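Side-chain contact in Card1 endonuclease domain-containing protein (Vibrio cholerae, PDB 1XMX), which is of unknown function but carries a Card1-like endonuclease domain of the PDDEXK clan and probably binds nucleic acid: residues T256-T261 with I307-K312. Residues are numbered along the deposited sequence; the frame is centred on the assembly and turned at random.
Sequences TLVHST and IECKTK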
ATOM      1  N   THR A 256       5.350   4.539  14.109  1.00 17.84           N
ATOM      2  CA  THR A 256       6.772   4.767  13.950  1.00 18.55           C
ATOM      3  C   THR A 256       7.598   3.490  14.090  1.00 17.16           C
ATOM      4  O   THR A 256       8.514   3.270  13.301  1.00 18.44           O
ATOM      5  CB  THR A 256       7.264   5.773  15.021  1.00 20.11           C
ATOM      6  OG1 THR A 256       6.568   7.011  14.850  1.00 21.05           O
ATOM      7  CG2 THR A 256       8.748   6.054  14.831  1.00 21.84           C
ATOM      8  N   LEU A 257       7.297   2.690  15.124  1.00 15.67           N
ATOM      9  CA  LEU A 257       7.882   1.364  15.356  1.00 16.22           C
ATOM     10  C   LEU A 257       7.578   0.405  14.174  1.00 16.01           C
ATOM     11  O   LEU A 257       8.466  -0.297  13.664  1.00 14.17           O
ATOM     12  CB  LEU A 257       7.338   0.763  16.664  1.00 17.17           C
ATOM     13  CG  LEU A 257       7.720  -0.714  16.888  1.00 19.26           C
ATOM     14  CD1 LEU A 257       9.204  -0.924  17.185  1.00 16.29           C
ATOM     15  CD2 LEU A 257       6.824  -1.280  17.982  1.00 19.22           C
ATOM     16  N   VAL A 258       6.320   0.380  13.733  1.00 16.69           N
ATOM     17  CA  VAL A 258       5.977  -0.483  12.628  1.00 16.47           C
ATOM     18  C   VAL A 258       6.718  -0.041  11.356  1.00 17.89           C
ATOM     19  O   VAL A 258       7.254  -0.867  10.628  1.00 20.08           O
ATOM     20  CB  VAL A 258       4.481  -0.520  12.330  1.00 16.90           C
ATOM     21  CG1 VAL A 258       4.245  -1.308  10.983  1.00 13.71           C
ATOM     22  CG2 VAL A 258       3.706  -1.124  13.544  1.00 15.46           C
ATOM     23  N   HIS A 259       6.758   1.247  11.085  1.00 16.33           N
ATOM     24  CA  HIS A 259       7.503   1.708   9.939  1.00 18.00           C
ATOM     25  C   HIS A 259       8.993   1.332  10.029  1.00 18.10           C
ATOM     26  O   HIS A 259       9.596   0.877   9.060  1.00 17.66           O
ATOM     27  CB  HIS A 259       7.311   3.197   9.783  1.00 19.59           C
ATOM     28  CG  HIS A 259       8.077   3.793   8.651  1.00 20.67           C
ATOM     29  ND1 HIS A 259       7.755   3.559   7.322  1.00 21.62           N
ATOM     30  CD2 HIS A 259       9.146   4.627   8.647  1.00 19.94           C
ATOM     31  CE1 HIS A 259       8.580   4.245   6.551  1.00 21.09           C
ATOM     32  NE2 HIS A 259       9.431   4.898   7.330  1.00 22.65           N
ATOM     33  N   SER A 260       9.572   1.550  11.195  1.00 17.90           N
ATOM     34  CA  SER A 260      10.969   1.236  11.432  1.00 18.26           C
ATOM     35  C   SER A 260      11.267  -0.267  11.290  1.00 20.05           C
ATOM     36  O   SER A 260      12.343  -0.633  10.869  1.00 21.03           O
ATOM     37  CB  SER A 260      11.351   1.716  12.822  1.00 18.25           C
ATOM     38  OG  SER A 260      11.506   3.132  12.817  1.00 17.91           O
ATOM     39  N   THR A 261      10.342  -1.111  11.731  1.00 19.06           N
ATOM     40  CA  THR A 261      10.438  -2.563  11.591  1.00 20.98           C
ATOM     41  C   THR A 261      10.317  -3.056  10.128  1.00 21.57           C
ATOM     42  O   THR A 261      11.057  -3.942   9.704  1.00 22.98           O
ATOM     43  CB  THR A 261       9.351  -3.217  12.470  1.00 21.31           C
ATOM     44  OG1 THR A 261       9.572  -2.762  13.802  1.00 18.52           O
ATOM     45  CG2 THR A 261       9.383  -4.734  12.423  1.00 18.09           C
ATOM     46  N   ILE A 307      -1.134  -0.876   6.475  1.00 20.41           N
ATOM     47  CA  ILE A 307      -1.185  -1.222   7.882  1.00 20.84           C
ATOM     48  C   ILE A 307      -1.784  -0.036   8.642  1.00 22.82           C
ATOM     49  O   ILE A 307      -1.254   1.103   8.560  1.00 20.69           O
ATOM     50  CB  ILE A 307       0.222  -1.539   8.411  1.00 19.57           C
ATOM     51  CG1 ILE A 307       0.854  -2.646   7.577  1.00 18.57           C
ATOM     52  CG2 ILE A 307       0.148  -1.952   9.930  1.00 18.41           C
ATOM     53  CD1 ILE A 307       2.352  -2.840   7.845  1.00 18.01           C
ATOM     54  N   GLU A 308      -2.899  -0.303   9.328  1.00 21.55           N
ATOM     55  CA  GLU A 308      -3.470   0.657  10.247  1.00 22.59           C
ATOM     56  C   GLU A 308      -2.933   0.291  11.624  1.00 22.51           C
ATOM     57  O   GLU A 308      -2.985  -0.889  12.015  1.00 21.50           O
ATOM     58  CB  GLU A 308      -4.988   0.519  10.325  1.00 26.36           C
ATOM     59  CG  GLU A 308      -5.632   1.685  11.095  1.00 32.07           C
ATOM     60  CD  GLU A 308      -7.131   1.757  10.918  1.00 36.39           C
ATOM     61  OE1 GLU A 308      -7.653   1.071  10.012  1.00 38.32           O
ATOM     62  OE2 GLU A 308      -7.803   2.493  11.693  1.00 38.96           O
ATOM     63  N   CYS A 309      -2.401   1.286  12.331  1.00 21.71           N
ATOM     64  CA  CYS A 309      -2.041   1.148  13.759  1.00 25.08           C
ATOM     65  C   CYS A 309      -3.092   1.806  14.688  1.00 25.01           C
ATOM     66  O   CYS A 309      -3.473   2.946  14.471  1.00 27.97           O
ATOM     67  CB  CYS A 309      -0.640   1.696  14.014  1.00 21.66           C
ATOM     68  SG  CYS A 309       0.539   0.901  12.904  1.00 26.46           S
ATOM     69  N   LYS A 310      -3.622   1.037  15.632  1.00 24.62           N
ATOM     70  CA  LYS A 310      -4.424   1.580  16.720  1.00 27.66           C
ATOM     71  C   LYS A 310      -3.706   1.410  18.067  1.00 27.88           C
ATOM     72  O   LYS A 310      -3.135   0.349  18.372  1.00 23.66           O
ATOM     73  CB  LYS A 310      -5.818   0.956  16.776  1.00 28.20           C
ATOM     74  CG  LYS A 310      -6.743   1.428  15.636  1.00 29.49           C
ATOM     75  CD  LYS A 310      -8.128   0.796  15.758  1.00 29.09           C
ATOM     76  CE  LYS A 310      -8.984   1.425  16.841  1.00 30.02           C
ATOM     77  NZ  LYS A 310      -8.714   2.916  16.872  1.00 30.25           N
ATOM     78  N   THR A 311      -3.694   2.502  18.835  1.00 30.07           N
ATOM     79  CA  THR A 311      -3.272   2.487  20.245  1.00 31.83           C
ATOM     80  C   THR A 311      -4.469   2.545  21.247  1.00 32.61           C
ATOM     81  O   THR A 311      -4.281   2.297  22.426  1.00 30.24           O
ATOM     82  CB  THR A 311      -2.328   3.649  20.545  1.00 31.95           C
ATOM     83  OG1 THR A 311      -2.989   4.850  20.154  1.00 33.41           O
ATOM     84  CG2 THR A 311      -0.996   3.536  19.776  1.00 29.77           C
ATOM     85  N   LYS A 312      -5.683   2.825  20.771  1.00 34.50           N
ATOM     86  CA  LYS A 312      -6.883   2.781  21.610  1.00 38.30           C
ATOM     87  C   LYS A 312      -7.764   1.598  21.217  1.00 41.25           C
ATOM     88  O   LYS A 312      -7.583   0.988  20.153  1.00 40.49           O
ATOM     89  CB  LYS A 312      -7.711   4.072  21.468  1.00 41.81           C
ATOM     90  CG  LYS A 312      -7.246   5.299  22.294  1.00 43.67           C
ATOM     91  CD  LYS A 312      -6.474   4.848  23.599  1.00 46.58           C
ATOM     92  CE  LYS A 312      -6.467   5.863  24.784  1.00 44.70           C
ATOM     93  NZ  LYS A 312      -7.492   5.454  25.815  1.00 47.29           N
TER
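In the Card1-like endonuclease domain, helix 243-266 lies over one face of the sheet that contains strand 303-310, and Val258 is the residue of 256-261 that reaches this strand. Its two methyls divide the work. CG1 meets CD1 of Ile307 at 4.0 Å, the two side chains crossing at a slant, while CG2 rests against SG of Cys309 at 3.8 Å. The valine rotamer accounts for this split: with CG1 anti to the backbone N (chi1 171°), CG2 falls beside that N, and each branch is offered to a different strand residue. Ile307 and Cys309 alternate with Glu308, so both CB atoms project toward the helix from the same face of the strand. No hydrogen bond spans the two segments; the CA atoms of Val258 and Cys309 stand 8.3 Å apart, and 115 Å² is buried in all, consistent with a small apolar contact.

The same helix continues the contact one turn earlier, where Leu254 touches Cys309, and Trp378 of helix 371-380 also touches Ile307. Within the helix, Leu257 O accepts from both N and OG1 of Thr261, the hydroxyl at 2.7 Å and the two donors on opposite faces of the carbonyl plane.

Glu308 and Lys310, with Asp295 of antiparallel strand 288-300 accepting from Cys309 N, are consistent with the PD-(D/E)XK motif; Val258 packs behind this putative site, against the intervening Cys309.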